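Local atomic coordinates of glycerate dehydrogenase (Bacillus sp. 5mfcol3.1, PDB entry 6P2I), a protein that binds NADPH and reduces acyclic imino acids, probably to the corresponding amino acids, in a fold related to D-2-hydroxyacid dehydrogenases. Residues 143-157 with 186-200. Numbering follows the deposited sequence. Where two conformers were deposited one is given.
Sequences KTIGLIGIGQIGQTV and ITELMKKSDIISLHI. With NAP (NADP nicotinamide-adenine-dinucleotide phosphate), chain C.
Ile148, on a strand of a parallel Rossmann sheet, packs against Leu189 of helix 186-192 and Ile196 of the neighbouring strand. Ile148 CG1 stands beside the backbone N (chi1 -60°) and lies 3.9 Å from Leu189 CD2. Ile148 CD1 touches Ile186, Met190 and Ile196, so this one side chain joins helix and strand. Earlier in the strand, Gly146 CA has Leu189 CG and Ser193 OG against it, and Ser193 OG donates to Leu189 O. Backbone bonds such as Gly146 N to Ile195 O and Ser197 N to Gly146 O tie strand 144-148 to strand 195-198.

At the start of strand 144-148, Asp194 crosses Thr144 at about a right angle. Asp194 OD2 takes the Thr144 N-H through the anti lone pair at 2.9 Å, almost straight (178°). Asp194 OD1 pairs with Lys219.

At the other end, the His199 side chain crosses Ile153 of the GxGxxG helix at about a right angle. Ile153 CG2 approaches His199 ND1 at 3.4 Å. Val157 CG2 lies 3.7 Å from His199 NE2, while Leu147 CD2 sits at the ring edge. Amides of Ile150, Gln152 and Ile153 bind NADP. Ile200 CD1 touches adenine C4A. One water accepts from Gly151 N and Gly154 N and also bridges His199 O and NADP O2N.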
ATOM      1  N   LYS A 143       3.717  -5.127 -13.971  1.00 22.58           N
ATOM      2  CA  LYS A 143       4.052  -6.454 -13.485  1.00 19.25           C
ATOM      3  C   LYS A 143       2.856  -7.379 -13.644  1.00 24.85           C
ATOM      4  O   LYS A 143       1.726  -6.947 -13.874  1.00 24.93           O
ATOM      5  CB  LYS A 143       4.480  -6.410 -12.019  1.00 21.27           C
ATOM      6  CG  LYS A 143       5.679  -5.494 -11.772  1.00 25.39           C
ATOM      7  CD  LYS A 143       6.932  -6.039 -12.427  1.00 27.34           C
ATOM      8  CE  LYS A 143       8.111  -5.098 -12.211  1.00 34.29           C
ATOM      9  NZ  LYS A 143       7.803  -3.723 -12.706  1.00 28.21           N
ATOM     10  N   THR A 144       3.115  -8.672 -13.507  1.00 21.42           N
ATOM     11  CA  THR A 144       2.069  -9.681 -13.616  1.00 20.93           C
ATOM     12  C   THR A 144       1.630 -10.088 -12.220  1.00 21.92           C
ATOM     13  O   THR A 144       2.455 -10.522 -11.407  1.00 22.12           O
ATOM     14  CB  THR A 144       2.559 -10.902 -14.385  1.00 23.39           C
ATOM     15  OG1 THR A 144       2.833 -10.533 -15.741  1.00 27.66           O
ATOM     16  CG2 THR A 144       1.480 -12.004 -14.361  1.00 21.22           C
ATOM     17  N   ILE A 145       0.338  -9.947 -11.942  1.00 18.39           N
ATOM     18  CA  ILE A 145      -0.244 -10.428 -10.694  1.00 16.59           C
ATOM     19  C   ILE A 145      -1.087 -11.653 -11.010  1.00 21.01           C
ATOM     20  O   ILE A 145      -1.895 -11.633 -11.945  1.00 21.15           O
ATOM     21  CB  ILE A 145      -1.070  -9.342  -9.984  1.00 21.21           C
ATOM     22  CG1 ILE A 145      -1.656  -9.902  -8.687  1.00 20.52           C
ATOM     23  CG2 ILE A 145      -2.166  -8.776 -10.888  1.00 20.63           C
ATOM     24  CD1 ILE A 145      -2.220  -8.826  -7.758  1.00 19.96           C
ATOM     25  N   GLY A 146      -0.886 -12.719 -10.236  1.00 20.90           N
ATOM     26  CA  GLY A 146      -1.599 -13.963 -10.448  1.00 20.84           C
ATOM     27  C   GLY A 146      -2.550 -14.206  -9.296  1.00 22.79           C
ATOM     28  O   GLY A 146      -2.142 -14.214  -8.126  1.00 23.05           O
ATOM     29  N   LEU A 147      -3.824 -14.371  -9.613  1.00 20.51           N
ATOM     30  CA  LEU A 147      -4.885 -14.477  -8.617  1.00 19.46           C
ATOM     31  C   LEU A 147      -5.346 -15.928  -8.569  1.00 20.72           C
ATOM     32  O   LEU A 147      -5.908 -16.439  -9.542  1.00 22.56           O
ATOM     33  CB  LEU A 147      -6.028 -13.525  -8.963  1.00 18.92           C
ATOM     34  CG  LEU A 147      -5.600 -12.064  -9.182  1.00 20.33           C
ATOM     35  CD1 LEU A 147      -6.760 -11.198  -9.685  1.00 20.65           C
ATOM     36  CD2 LEU A 147      -5.025 -11.493  -7.893  1.00 22.76           C
ATOM     37  N   ILE A 148      -5.085 -16.602  -7.448  1.00 19.86           N
ATOM     38  CA  ILE A 148      -5.556 -17.967  -7.241  1.00 19.60           C
ATOM     39  C   ILE A 148      -6.940 -17.835  -6.608  1.00 25.63           C
ATOM     40  O   ILE A 148      -7.069 -17.620  -5.399  1.00 23.91           O
ATOM     41  CB  ILE A 148      -4.593 -18.782  -6.374  1.00 20.25           C
ATOM     42  CG1 ILE A 148      -3.213 -18.860  -7.028  1.00 24.20           C
ATOM     43  CG2 ILE A 148      -5.160 -20.196  -6.096  1.00 20.66           C
ATOM     44  CD1 ILE A 148      -2.142 -19.469  -6.133  1.00 26.47           C
ATOM     45  N   GLY A 149      -7.976 -17.931  -7.442  1.00 21.77           N
ATOM     46  CA  GLY A 149      -9.323 -17.572  -7.035  1.00 22.60           C
ATOM     47  C   GLY A 149      -9.694 -16.225  -7.615  1.00 23.97           C
ATOM     48  O   GLY A 149      -9.001 -15.230  -7.372  1.00 22.38           O
ATOM     49  N   ILE A 150     -10.762 -16.183  -8.414  1.00 22.35           N
ATOM     50  CA  ILE A 150     -11.135 -14.975  -9.137  1.00 19.06           C
ATOM     51  C   ILE A 150     -12.644 -14.801  -9.021  1.00 24.65           C
ATOM     52  O   ILE A 150     -13.347 -14.591 -10.020  1.00 22.40           O
ATOM     53  CB  ILE A 150     -10.652 -15.024 -10.603  1.00 22.96           C
ATOM     54  CG1 ILE A 150     -10.976 -16.377 -11.246  1.00 22.71           C
ATOM     55  CG2 ILE A 150      -9.153 -14.783 -10.676  1.00 23.27           C
ATOM     56  CD1 ILE A 150     -10.460 -16.494 -12.680  1.00 21.42           C
ATOM     57  N   GLY A 151     -13.140 -14.881  -7.793  1.00 20.14           N
ATOM     58  CA  GLY A 151     -14.530 -14.647  -7.456  1.00 20.96           C
ATOM     59  C   GLY A 151     -14.749 -13.213  -7.019  1.00 22.15           C
ATOM     60  O   GLY A 151     -14.210 -12.278  -7.622  1.00 21.50           O
ATOM     61  N   GLN A 152     -15.531 -13.041  -5.948  1.00 20.55           N
ATOM     62  CA  GLN A 152     -15.874 -11.701  -5.473  1.00 23.34           C
ATOM     63  C   GLN A 152     -14.622 -10.885  -5.172  1.00 27.53           C
ATOM     64  O   GLN A 152     -14.471  -9.755  -5.656  1.00 21.44           O
ATOM     65  CB  GLN A 152     -16.756 -11.782  -4.228  1.00 21.11           C
ATOM     66  CG  GLN A 152     -18.114 -12.436  -4.454  1.00 25.63           C
ATOM     67  CD  GLN A 152     -18.989 -11.676  -5.448  1.00 35.81           C
ATOM     68  OE1 GLN A 152     -18.871 -10.456  -5.605  1.00 28.22           O
ATOM     69  NE2 GLN A 152     -19.880 -12.397  -6.112  1.00 38.66           N
ATOM     70  N   ILE A 153     -13.708 -11.438  -4.374  1.00 22.50           N
ATOM     71  CA  ILE A 153     -12.543 -10.656  -3.968  1.00 23.90           C
ATOM     72  C   ILE A 153     -11.487 -10.645  -5.063  1.00 21.39           C
ATOM     73  O   ILE A 153     -10.928  -9.585  -5.386  1.00 22.06           O
ATOM     74  CB  ILE A 153     -11.986 -11.169  -2.620  1.00 21.37           C
ATOM     75  CG1 ILE A 153     -13.085 -11.121  -1.568  1.00 23.44           C
ATOM     76  CG2 ILE A 153     -10.809 -10.281  -2.165  1.00 21.67           C
ATOM     77  CD1 ILE A 153     -12.693 -11.668  -0.171  1.00 22.96           C
ATOM     78  N   GLY A 154     -11.211 -11.802  -5.675  1.00 18.85           N
ATOM     79  CA  GLY A 154     -10.229 -11.841  -6.752  1.00 20.62           C
ATOM     80  C   GLY A 154     -10.554 -10.865  -7.867  1.00 21.00           C
ATOM     81  O   GLY A 154      -9.667 -10.176  -8.380  1.00 19.92           O
ATOM     82  N   GLN A 155     -11.832 -10.765  -8.236  1.00 19.93           N
ATOM     83  CA  GLN A 155     -12.204  -9.829  -9.299  1.00 20.92           C
ATOM     84  C   GLN A 155     -12.056  -8.380  -8.859  1.00 21.79           C
ATOM     85  O   GLN A 155     -11.769  -7.508  -9.688  1.00 21.02           O
ATOM     86  CB  GLN A 155     -13.633 -10.094  -9.759  1.00 22.92           C
ATOM     87  CG  GLN A 155     -13.744 -11.325 -10.632  1.00 25.85           C
ATOM     88  CD  GLN A 155     -15.173 -11.612 -11.032  1.00 31.67           C
ATOM     89  OE1 GLN A 155     -15.891 -10.717 -11.467  1.00 34.76           O
ATOM     90  NE2 GLN A 155     -15.594 -12.865 -10.889  1.00 30.77           N
ATOM     91  N   THR A 156     -12.269  -8.094  -7.575  1.00 20.07           N
ATOM     92  CA  THR A 156     -12.051  -6.735  -7.091  1.00 22.15           C
ATOM     93  C   THR A 156     -10.573  -6.384  -7.135  1.00 21.84           C
ATOM     94  O   THR A 156     -10.204  -5.276  -7.552  1.00 22.41           O
ATOM     95  CB  THR A 156     -12.620  -6.566  -5.675  1.00 22.76           C
ATOM     96  OG1 THR A 156     -13.988  -6.998  -5.652  1.00 22.50           O
ATOM     97  CG2 THR A 156     -12.583  -5.102  -5.261  1.00 22.30           C
ATOM     98  N   VAL A 157      -9.713  -7.323  -6.738  1.00 17.33           N
ATOM     99  CA  VAL A 157      -8.274  -7.108  -6.854  1.00 21.33           C
ATOM    100  C   VAL A 157      -7.892  -6.890  -8.312  1.00 22.91           C
ATOM    101  O   VAL A 157      -7.087  -6.001  -8.636  1.00 23.18           O
ATOM    102  CB  VAL A 157      -7.501  -8.289  -6.242  1.00 18.83           C
ATOM    103  CG1 VAL A 157      -6.003  -8.197  -6.594  1.00 21.05           C
ATOM    104  CG2 VAL A 157      -7.693  -8.323  -4.729  1.00 20.46           C
ATOM    105  N   ILE A 186      -2.177 -23.598 -12.498  1.00 29.88           N
ATOM    106  CA  ILE A 186      -1.475 -23.079 -11.322  1.00 27.28           C
ATOM    107  C   ILE A 186       0.038 -23.116 -11.524  1.00 27.41           C
ATOM    108  O   ILE A 186       0.762 -22.261 -10.993  1.00 28.35           O
ATOM    109  CB  ILE A 186      -1.902 -23.843 -10.052  1.00 26.88           C
ATOM    110  CG1 ILE A 186      -1.361 -23.154  -8.800  1.00 24.13           C
ATOM    111  CG2 ILE A 186      -1.451 -25.313 -10.102  1.00 28.14           C
ATOM    112  CD1 ILE A 186      -2.299 -23.255  -7.594  1.00 33.99           C
ATOM    113  N   THR A 187       0.539 -24.087 -12.290  1.00 31.01           N
ATOM    114  CA  THR A 187       1.969 -24.157 -12.560  1.00 29.38           C
ATOM    115  C   THR A 187       2.429 -22.924 -13.326  1.00 33.23           C
ATOM    116  O   THR A 187       3.410 -22.271 -12.947  1.00 31.01           O
ATOM    117  CB  THR A 187       2.297 -25.432 -13.340  1.00 30.71           C
ATOM    118  OG1 THR A 187       2.036 -26.575 -12.516  1.00 34.39           O
ATOM    119  CG2 THR A 187       3.756 -25.450 -13.772  1.00 35.68           C
ATOM    120  N   GLU A 188       1.720 -22.578 -14.404  1.00 33.96           N
ATOM    121  CA  GLU A 188       2.058 -21.357 -15.126  1.00 30.38           C
ATOM    122  C   GLU A 188       1.882 -20.130 -14.245  1.00 28.81           C
ATOM    123  O   GLU A 188       2.703 -19.209 -14.287  1.00 30.26           O
ATOM    124  CB  GLU A 188       1.218 -21.216 -16.392  1.00 33.03           C
ATOM    125  CG  GLU A 188       1.628 -19.995 -17.197  1.00 44.18           C
ATOM    126  CD  GLU A 188       0.931 -19.890 -18.530  1.00 58.03           C
ATOM    127  OE1 GLU A 188       0.078 -20.751 -18.829  1.00 62.24           O
ATOM    128  OE2 GLU A 188       1.245 -18.941 -19.283  1.00 58.05           O
ATOM    129  N   LEU A 189       0.823 -20.096 -13.431  1.00 26.41           N
ATOM    130  CA  LEU A 189       0.639 -18.940 -12.562  1.00 24.65           C
ATOM    131  C   LEU A 189       1.837 -18.755 -11.639  1.00 27.95           C
ATOM    132  O   LEU A 189       2.345 -17.637 -11.486  1.00 26.75           O
ATOM    133  CB  LEU A 189      -0.637 -19.083 -11.736  1.00 24.26           C
ATOM    134  CG  LEU A 189      -1.092 -17.840 -10.970  1.00 22.15           C
ATOM    135  CD1 LEU A 189      -2.615 -17.821 -10.884  1.00 27.20           C
ATOM    136  CD2 LEU A 189      -0.462 -17.734  -9.555  1.00 21.71           C
ATOM    137  N   MET A 190       2.301 -19.844 -11.019  1.00 26.49           N
ATOM    138  CA  MET A 190       3.433 -19.744 -10.103  1.00 30.13           C
ATOM    139  C   MET A 190       4.705 -19.342 -10.835  1.00 30.24           C
ATOM    140  O   MET A 190       5.529 -18.614 -10.276  1.00 29.23           O
ATOM    141  CB  MET A 190       3.642 -21.066  -9.359  1.00 31.27           C
ATOM    142  CG  MET A 190       2.437 -21.517  -8.524  1.00 28.47           C
ATOM    143  SD  MET A 190       1.971 -20.344  -7.242  1.00 30.08           S
ATOM    144  CE  MET A 190       3.302 -20.564  -6.059  1.00 31.67           C
ATOM    145  N   LYS A 191       4.876 -19.790 -12.084  1.00 27.25           N
ATOM    146  CA  LYS A 191       6.093 -19.475 -12.824  1.00 30.38           C
ATOM    147  C   LYS A 191       6.109 -18.026 -13.296  1.00 31.79           C
ATOM    148  O   LYS A 191       7.165 -17.382 -13.297  1.00 29.20           O
ATOM    149  CB  LYS A 191       6.239 -20.405 -14.027  1.00 27.55           C
ATOM    150  CG  LYS A 191       6.679 -21.824 -13.711  1.00 34.66           C
ATOM    151  CD  LYS A 191       6.687 -22.655 -14.985  1.00 39.14           C
ATOM    152  CE  LYS A 191       7.150 -24.078 -14.736  1.00 49.46           C
ATOM    153  NZ  LYS A 191       6.836 -24.960 -15.899  1.00 57.41           N
ATOM    154  N   LYS A 192       4.959 -17.499 -13.719  1.00 28.10           N
ATOM    155  CA  LYS A 192       4.942 -16.238 -14.453  1.00 28.25           C
ATOM    156  C   LYS A 192       4.594 -15.027 -13.595  1.00 27.62           C
ATOM    157  O   LYS A 192       4.841 -13.897 -14.032  1.00 29.12           O
ATOM    158  CB  LYS A 192       3.948 -16.313 -15.619  1.00 30.05           C
ATOM    159  CG  LYS A 192       4.238 -17.407 -16.647  1.00 32.77           C
ATOM    160  CD  LYS A 192       5.548 -17.179 -17.372  1.00 51.10           C
ATOM    161  CE  LYS A 192       5.369 -17.324 -18.880  1.00 63.10           C
ATOM    162  NZ  LYS A 192       4.737 -18.619 -19.265  1.00 68.02           N
ATOM    163  N   SER A 193       4.044 -15.219 -12.399  1.00 24.54           N
ATOM    164  CA  SER A 193       3.570 -14.087 -11.611  1.00 22.66           C
ATOM    165  C   SER A 193       4.710 -13.390 -10.885  1.00 28.16           C
ATOM    166  O   SER A 193       5.571 -14.031 -10.277  1.00 27.69           O
ATOM    167  CB  SER A 193       2.526 -14.528 -10.582  1.00 24.40           C
ATOM    168  OG  SER A 193       1.411 -15.133 -11.210  1.00 24.24           O
ATOM    169  N   ASP A 194       4.701 -12.064 -10.942  1.00 23.64           N
ATOM    170  CA  ASP A 194       5.555 -11.277 -10.064  1.00 24.30           C
ATOM    171  C   ASP A 194       4.945 -11.159  -8.683  1.00 23.20           C
ATOM    172  O   ASP A 194       5.671 -11.074  -7.681  1.00 24.92           O
ATOM    173  CB  ASP A 194       5.771  -9.901 -10.680  1.00 25.12           C
ATOM    174  CG  ASP A 194       6.408  -9.996 -12.034  1.00 23.34           C
ATOM    175  OD1 ASP A 194       7.515 -10.565 -12.098  1.00 27.12           O
ATOM    176  OD2 ASP A 194       5.820  -9.529 -13.043  1.00 26.19           O
ATOM    177  N   ILE A 195       3.617 -11.139  -8.628  1.00 20.97           N
ATOM    178  CA  ILE A 195       2.852 -11.044  -7.395  1.00 21.92           C
ATOM    179  C   ILE A 195       1.792 -12.136  -7.445  1.00 20.33           C
ATOM    180  O   ILE A 195       1.128 -12.310  -8.474  1.00 22.71           O
ATOM    181  CB  ILE A 195       2.202  -9.654  -7.246  1.00 23.08           C
ATOM    182  CG1 ILE A 195       3.281  -8.557  -7.248  1.00 24.11           C
ATOM    183  CG2 ILE A 195       1.348  -9.595  -5.984  1.00 20.02           C
ATOM    184  CD1 ILE A 195       2.911  -7.303  -8.025  1.00 23.93           C
ATOM    185  N   ILE A 196       1.660 -12.896  -6.362  1.00 20.12           N
ATOM    186  CA  ILE A 196       0.664 -13.955  -6.276  1.00 19.43           C
ATOM    187  C   ILE A 196      -0.231 -13.634  -5.097  1.00 19.89           C
ATOM    188  O   ILE A 196       0.268 -13.330  -4.009  1.00 22.10           O
ATOM    189  CB  ILE A 196       1.310 -15.340  -6.098  1.00 18.55           C
ATOM    190  CG1 ILE A 196       2.189 -15.681  -7.296  1.00 21.92           C
ATOM    191  CG2 ILE A 196       0.231 -16.413  -5.863  1.00 22.20           C
ATOM    192  CD1 ILE A 196       3.252 -16.732  -7.024  1.00 27.59           C
ATOM    193  N   SER A 197      -1.548 -13.688  -5.306  1.00 19.21           N
ATOM    194  CA  SER A 197      -2.502 -13.417  -4.231  1.00 20.48           C
ATOM    195  C   SER A 197      -3.580 -14.491  -4.206  1.00 20.45           C
ATOM    196  O   SER A 197      -4.157 -14.822  -5.247  1.00 21.04           O
ATOM    197  CB  SER A 197      -3.136 -12.027  -4.397  1.00 19.18           C
ATOM    198  OG  SER A 197      -3.851 -11.644  -3.241  1.00 20.09           O
ATOM    199  N   LEU A 198      -3.865 -15.021  -3.011  1.00 18.64           N
ATOM    200  CA  LEU A 198      -4.850 -16.085  -2.841  0.65 20.44           C
ATOM    201  C   LEU A 198      -6.223 -15.499  -2.526  1.00 20.81           C
ATOM    202  O   LEU A 198      -6.348 -14.628  -1.658  1.00 20.72           O
ATOM    203  CB  LEU A 198      -4.424 -17.041  -1.720  0.65 20.50           C
ATOM    204  CG  LEU A 198      -3.297 -18.015  -2.078  0.65 24.31           C
ATOM    205  CD1 LEU A 198      -2.489 -18.406  -0.842  0.65 25.26           C
ATOM    206  CD2 LEU A 198      -3.865 -19.257  -2.755  0.65 25.88           C
ATOM    207  N   HIS A 199      -7.253 -15.998  -3.218  1.00 18.63           N
ATOM    208  CA  HIS A 199      -8.629 -15.549  -3.027  1.00 18.47           C
ATOM    209  C   HIS A 199      -9.567 -16.735  -3.220  1.00 22.22           C
ATOM    210  O   HIS A 199     -10.452 -16.738  -4.066  1.00 21.47           O
ATOM    211  CB  HIS A 199      -8.937 -14.392  -3.971  1.00 21.30           C
ATOM    212  CG  HIS A 199      -8.066 -13.211  -3.717  1.00 19.78           C
ATOM    213  ND1 HIS A 199      -8.190 -12.436  -2.582  1.00 19.59           N
ATOM    214  CD2 HIS A 199      -7.006 -12.717  -4.401  1.00 19.55           C
ATOM    215  CE1 HIS A 199      -7.267 -11.491  -2.599  1.00 19.26           C
ATOM    216  NE2 HIS A 199      -6.535 -11.639  -3.689  1.00 18.88           N
ATOM    217  N   ILE A 200      -9.368 -17.757  -2.392  1.00 20.91           N
ATOM    218  CA  ILE A 200      -9.999 -19.057  -2.576  1.00 22.74           C
ATOM    219  C   ILE A 200     -10.476 -19.572  -1.223  1.00 21.66           C
ATOM    220  O   ILE A 200      -9.813 -19.335  -0.202  1.00 22.59           O
ATOM    221  CB  ILE A 200      -9.008 -20.012  -3.268  1.00 30.94           C
ATOM    222  CG1 ILE A 200      -9.662 -21.307  -3.716  1.00 32.95           C
ATOM    223  CG2 ILE A 200      -7.786 -20.276  -2.394  1.00 32.26           C
ATOM    224  CD1 ILE A 200      -8.692 -22.226  -4.414  1.00 42.24           C
TER
HETATM  225  PA  NAP C 401     -15.834 -16.549  -4.048  1.00 21.62           P
HETATM  226  O1A NAP C 401     -16.574 -17.825  -3.708  1.00 22.64           O
HETATM  227  O2A NAP C 401     -16.575 -15.410  -4.684  1.00 21.02           O
HETATM  228  O5B NAP C 401     -14.624 -16.936  -5.017  1.00 22.26           O
HETATM  229  C5B NAP C 401     -13.841 -18.104  -4.793  1.00 22.60           C
HETATM  230  C4B NAP C 401     -12.939 -18.284  -6.009  1.00 23.10           C
HETATM  231  O4B NAP C 401     -12.084 -19.399  -5.748  1.00 25.29           O
HETATM  232  C3B NAP C 401     -13.729 -18.626  -7.275  1.00 21.31           C
HETATM  233  O3B NAP C 401     -13.008 -18.140  -8.425  1.00 23.54           O
HETATM  234  C2B NAP C 401     -13.700 -20.134  -7.309  1.00 24.59           C
HETATM  235  O2B NAP C 401     -13.848 -20.664  -8.617  1.00 24.99           O
HETATM  236  C1B NAP C 401     -12.290 -20.356  -6.794  1.00 26.11           C
HETATM  237  N9A NAP C 401     -12.103 -21.739  -6.330  1.00 24.92           N
HETATM  238  C8A NAP C 401     -12.880 -22.420  -5.465  1.00 26.79           C
HETATM  239  N7A NAP C 401     -12.406 -23.679  -5.298  1.00 25.88           N
HETATM  240  C5A NAP C 401     -11.322 -23.800  -6.087  1.00 30.94           C
HETATM  241  C6A NAP C 401     -10.343 -24.862  -6.392  1.00 32.67           C
HETATM  242  N6A NAP C 401     -10.443 -26.079  -5.806  1.00 31.48           N
HETATM  243  N1A NAP C 401      -9.357 -24.568  -7.264  1.00 30.10           N
HETATM  244  C2A NAP C 401      -9.243 -23.359  -7.855  1.00 31.41           C
HETATM  245  N3A NAP C 401     -10.091 -22.337  -7.632  1.00 25.00           N
HETATM  246  C4A NAP C 401     -11.130 -22.516  -6.767  1.00 25.99           C
HETATM  247  O3  NAP C 401     -15.071 -16.131  -2.687  1.00 20.57           O
HETATM  248  PN  NAP C 401     -14.610 -14.658  -2.234  1.00 21.00           P
HETATM  249  O1N NAP C 401     -15.805 -13.854  -1.787  1.00 22.24           O
HETATM  250  O2N NAP C 401     -13.704 -14.063  -3.288  1.00 20.02           O
HETATM  251  O5D NAP C 401     -13.766 -15.027  -0.918  1.00 21.87           O
HETATM  252  C5D NAP C 401     -12.616 -15.875  -1.015  1.00 21.60           C
HETATM  253  C4D NAP C 401     -12.050 -16.165   0.368  1.00 23.08           C
HETATM  254  O4D NAP C 401     -11.563 -14.954   0.939  1.00 23.54           O
HETATM  255  C3D NAP C 401     -13.076 -16.644   1.386  1.00 24.46           C
HETATM  256  O3D NAP C 401     -13.350 -18.048   1.276  1.00 26.25           O
HETATM  257  C2D NAP C 401     -12.419 -16.265   2.705  1.00 23.48           C
HETATM  258  O2D NAP C 401     -11.708 -17.395   3.226  1.00 25.44           O
HETATM  259  C1D NAP C 401     -11.455 -15.131   2.345  1.00 21.91           C
HETATM  260  N1N NAP C 401     -11.822 -13.898   3.052  1.00 24.53           N
HETATM  261  C2N NAP C 401     -10.911 -13.289   3.833  1.00 24.42           C
HETATM  262  C3N NAP C 401     -11.226 -12.128   4.534  1.00 22.20           C
HETATM  263  C7N NAP C 401     -10.200 -11.477   5.427  1.00 24.82           C
HETATM  264  O7N NAP C 401     -10.566 -10.665   6.264  1.00 26.71           O
HETATM  265  N7N NAP C 401      -8.910 -11.832   5.341  1.00 21.84           N
HETATM  266  C4N NAP C 401     -12.514 -11.598   4.415  1.00 25.25           C
HETATM  267  C5N NAP C 401     -13.447 -12.251   3.607  1.00 22.28           C
HETATM  268  C6N NAP C 401     -13.065 -13.403   2.929  1.00 23.32           C
HETATM  269  P2B NAP C 401     -15.282 -20.951  -9.302  1.00 26.02           P
HETATM  270  O1X NAP C 401     -16.038 -21.828  -8.319  1.00 27.02           O
HETATM  271  O2X NAP C 401     -15.924 -19.599  -9.464  1.00 30.92           O
HETATM  272  O3X NAP C 401     -14.915 -21.589 -10.615  1.00 27.96           O
HETATM  273  O   HOH W   1     -11.989 -14.682  -5.242  1.00 20.55           O